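Local coordinates for DUF416 domain-containing protein (Shewanella baltica, PDB 2Q9R), which is of unknown function, a DUF416 family member with an all-helical fold that holds benzoic acid in a pocket in the crystal, at residues K20-T25 / E178-L183. Residues are numbered along the deposited sequence; the frame is centred on the assembly and turned at random.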
ATOM      1  N   LYS A  20      -0.366 -18.488 -20.758  1.00 40.72           N
ATOM      2  CA  LYS A  20      -1.241 -17.312 -20.562  1.00 41.91           C
ATOM      3  C   LYS A  20      -2.358 -17.538 -19.546  1.00 40.71           C
ATOM      4  O   LYS A  20      -2.611 -16.698 -18.650  1.00 39.89           O
ATOM      5  CB  LYS A  20      -1.873 -16.939 -21.888  1.00 43.02           C
ATOM      6  CG  LYS A  20      -0.909 -16.340 -22.923  1.00 46.04           C
ATOM      7  CD  LYS A  20      -1.676 -16.040 -24.245  1.00 44.21           C
ATOM      8  CE  LYS A  20      -0.916 -15.088 -25.132  1.00 48.53           C
ATOM      9  NZ  LYS A  20      -0.235 -15.764 -26.199  1.00 48.65           N
ATOM     10  N   GLN A  21      -3.005 -18.679 -19.686  1.00 40.60           N
ATOM     11  CA  GLN A  21      -4.125 -19.056 -18.828  1.00 42.43           C
ATOM     12  C   GLN A  21      -3.688 -19.185 -17.384  1.00 41.41           C
ATOM     13  O   GLN A  21      -4.375 -18.693 -16.450  1.00 41.47           O
ATOM     14  CB  GLN A  21      -4.696 -20.367 -19.333  1.00 40.79           C
ATOM     15  CG  GLN A  21      -6.021 -20.772 -18.708  1.00 39.75           C
ATOM     16  CD  GLN A  21      -6.609 -22.023 -19.371  1.00 43.98           C
ATOM     17  OE1 GLN A  21      -6.360 -22.288 -20.534  1.00 53.58           O
ATOM     18  NE2 GLN A  21      -7.359 -22.798 -18.609  1.00 45.67           N
ATOM     19  N   LEU A  22      -2.522 -19.801 -17.175  1.00 41.51           N
ATOM     20  CA  LEU A  22      -1.931 -19.860 -15.825  1.00 39.83           C
ATOM     21  C   LEU A  22      -1.667 -18.466 -15.237  1.00 39.39           C
ATOM     22  O   LEU A  22      -2.051 -18.165 -14.072  1.00 38.29           O
ATOM     23  CB  LEU A  22      -0.633 -20.701 -15.840  1.00 41.94           C
ATOM     24  CG  LEU A  22       0.215 -20.801 -14.557  1.00 43.18           C
ATOM     25  CD1 LEU A  22      -0.637 -21.269 -13.355  1.00 34.98           C
ATOM     26  CD2 LEU A  22       1.419 -21.757 -14.766  1.00 35.20           C
ATOM     27  N   PHE A  23      -0.966 -17.635 -16.015  1.00 41.09           N
ATOM     28  CA  PHE A  23      -0.676 -16.247 -15.634  1.00 41.14           C
ATOM     29  C   PHE A  23      -1.944 -15.502 -15.172  1.00 41.67           C
ATOM     30  O   PHE A  23      -1.978 -14.863 -14.099  1.00 37.74           O
ATOM     31  CB  PHE A  23       0.004 -15.525 -16.837  1.00 42.17           C
ATOM     32  CG  PHE A  23       0.333 -14.057 -16.580  1.00 40.12           C
ATOM     33  CD1 PHE A  23      -0.611 -13.074 -16.797  1.00 40.71           C
ATOM     34  CD2 PHE A  23       1.608 -13.680 -16.117  1.00 39.75           C
ATOM     35  CE1 PHE A  23      -0.309 -11.731 -16.587  1.00 44.76           C
ATOM     36  CE2 PHE A  23       1.908 -12.346 -15.865  1.00 42.09           C
ATOM     37  CZ  PHE A  23       0.943 -11.366 -16.073  1.00 36.17           C
ATOM     38  N   ALA A  24      -2.969 -15.554 -16.019  1.00 40.43           N
ATOM     39  CA  ALA A  24      -4.247 -14.856 -15.779  1.00 40.61           C
ATOM     40  C   ALA A  24      -5.035 -15.463 -14.604  1.00 37.85           C
ATOM     41  O   ALA A  24      -5.629 -14.744 -13.780  1.00 40.86           O
ATOM     42  CB  ALA A  24      -5.101 -14.883 -17.100  1.00 36.03           C
ATOM     43  N   THR A  25      -5.003 -16.780 -14.470  1.00 36.43           N
ATOM     44  CA  THR A  25      -5.646 -17.442 -13.326  1.00 36.85           C
ATOM     45  C   THR A  25      -5.030 -16.966 -12.020  1.00 38.69           C
ATOM     46  O   THR A  25      -5.761 -16.606 -11.113  1.00 40.02           O
ATOM     47  CB  THR A  25      -5.558 -18.946 -13.441  1.00 37.44           C
ATOM     48  OG1 THR A  25      -6.179 -19.294 -14.690  1.00 34.84           O
ATOM     49  CG2 THR A  25      -6.304 -19.695 -12.285  1.00 39.44           C
ATOM     50  N   GLU A 178       3.219 -29.155 -10.785  1.00 51.20           N
ATOM     51  CA  GLU A 178       3.973 -28.594  -9.684  1.00 52.97           C
ATOM     52  C   GLU A 178       3.977 -27.077  -9.776  1.00 52.27           C
ATOM     53  O   GLU A 178       3.904 -26.383  -8.761  1.00 51.38           O
ATOM     54  CB  GLU A 178       5.415 -29.125  -9.674  1.00 52.22           C
ATOM     55  CG  GLU A 178       5.525 -30.650  -9.838  1.00 66.11           C
ATOM     56  CD  GLU A 178       5.611 -31.125 -11.316  1.00 75.61           C
ATOM     57  OE1 GLU A 178       6.591 -30.776 -12.024  1.00 78.89           O
ATOM     58  OE2 GLU A 178       4.696 -31.858 -11.763  1.00 78.12           O
ATOM     59  N   LEU A 179       4.070 -26.567 -10.995  1.00 52.37           N
ATOM     60  CA  LEU A 179       4.107 -25.137 -11.222  1.00 51.55           C
ATOM     61  C   LEU A 179       2.754 -24.545 -10.853  1.00 49.50           C
ATOM     62  O   LEU A 179       2.681 -23.586 -10.094  1.00 48.49           O
ATOM     63  CB  LEU A 179       4.461 -24.860 -12.683  1.00 54.14           C
ATOM     64  CG  LEU A 179       4.526 -23.415 -13.179  1.00 54.28           C
ATOM     65  CD1 LEU A 179       5.462 -22.636 -12.282  1.00 52.75           C
ATOM     66  CD2 LEU A 179       4.963 -23.385 -14.668  1.00 54.01           C
ATOM     67  N   VAL A 180       1.683 -25.134 -11.371  1.00 47.96           N
ATOM     68  CA  VAL A 180       0.333 -24.639 -11.088  1.00 45.61           C
ATOM     69  C   VAL A 180       0.061 -24.663  -9.582  1.00 48.80           C
ATOM     70  O   VAL A 180      -0.347 -23.648  -8.988  1.00 47.87           O
ATOM     71  CB  VAL A 180      -0.708 -25.440 -11.868  1.00 46.08           C
ATOM     72  CG1 VAL A 180      -2.127 -25.018 -11.523  1.00 45.53           C
ATOM     73  CG2 VAL A 180      -0.457 -25.280 -13.379  1.00 38.48           C
ATOM     74  N   LYS A 181       0.318 -25.808  -8.951  1.00 49.52           N
ATOM     75  CA  LYS A 181       0.122 -25.934  -7.502  1.00 51.54           C
ATOM     76  C   LYS A 181       0.903 -24.918  -6.717  1.00 49.63           C
ATOM     77  O   LYS A 181       0.391 -24.374  -5.746  1.00 49.58           O
ATOM     78  CB  LYS A 181       0.473 -27.350  -6.981  1.00 54.90           C
ATOM     79  CG  LYS A 181       0.896 -27.411  -5.445  1.00 56.71           C
ATOM     80  CD  LYS A 181       1.037 -28.861  -4.861  1.00 58.04           C
ATOM     81  N   GLY A 182       2.155 -24.705  -7.091  1.00 46.88           N
ATOM     82  CA  GLY A 182       3.024 -23.833  -6.327  1.00 48.85           C
ATOM     83  C   GLY A 182       2.615 -22.378  -6.428  1.00 47.78           C
ATOM     84  O   GLY A 182       2.670 -21.641  -5.456  1.00 50.07           O
ATOM     85  N   LEU A 183       2.212 -21.958  -7.611  1.00 47.81           N
ATOM     86  CA  LEU A 183       1.748 -20.594  -7.786  1.00 47.46           C
ATOM     87  C   LEU A 183       0.444 -20.374  -7.010  1.00 47.08           C
ATOM     88  O   LEU A 183       0.303 -19.386  -6.310  1.00 46.83           O
ATOM     89  CB  LEU A 183       1.602 -20.245  -9.271  1.00 47.91           C
ATOM     90  CG  LEU A 183       2.926 -20.086 -10.015  1.00 43.28           C
ATOM     91  CD1 LEU A 183       2.592 -19.852 -11.474  1.00 42.14           C
ATOM     92  CD2 LEU A 183       3.800 -18.973  -9.451  1.00 50.32           C
TER
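Leu22 reaches across to Leu179, Val180 and Leu183, and the whole contact is apolar, made by the branched end of this one leucine. Its CG, anti to the backbone N (chi1 175°), extends the side chain toward 178-183, and chi2 of 54° spreads the methyls, CD2 to Leu179 and CD1 to Val180. CD2 touches the branch point of Leu179, 3.9 Å from Leu179 CG, and lies as near to that residue's CD2. The other methyl, CD1, meets Val180 CG2 at 4.0 Å. Leu183 sends CD1 in at roughly a right angle to the Leu22 side chain, where it touches both methyls and the branch carbon CG, with Leu22 CD2 to Leu183 CD1 at 4.0 Å. Replacing Leu22 by alanine would probably leave Leu179, Val180 and Leu183 without their shared partner and open a gap between the helices.

Between the two segments there are no polar bonds; within 20-25, Thr25 OG1 donates to Gln21 O at 2.6 Å from above the carbonyl plane, while Thr25 N reaches the same oxygen from the opposite face, so two bonds grip it.

Around the contact, Leu22 also rests on Ile169 of helix 153-170, and Val180 on Trp58 of helix 47-62. The short segments run nearly parallel, 12° apart, with axes 11.0 Å from each other. That wide spacing, bridged by leucine and valine side chains, joins helices 17-42 and 177-190, near the two ends of the chain, in an all-alpha helical bundle.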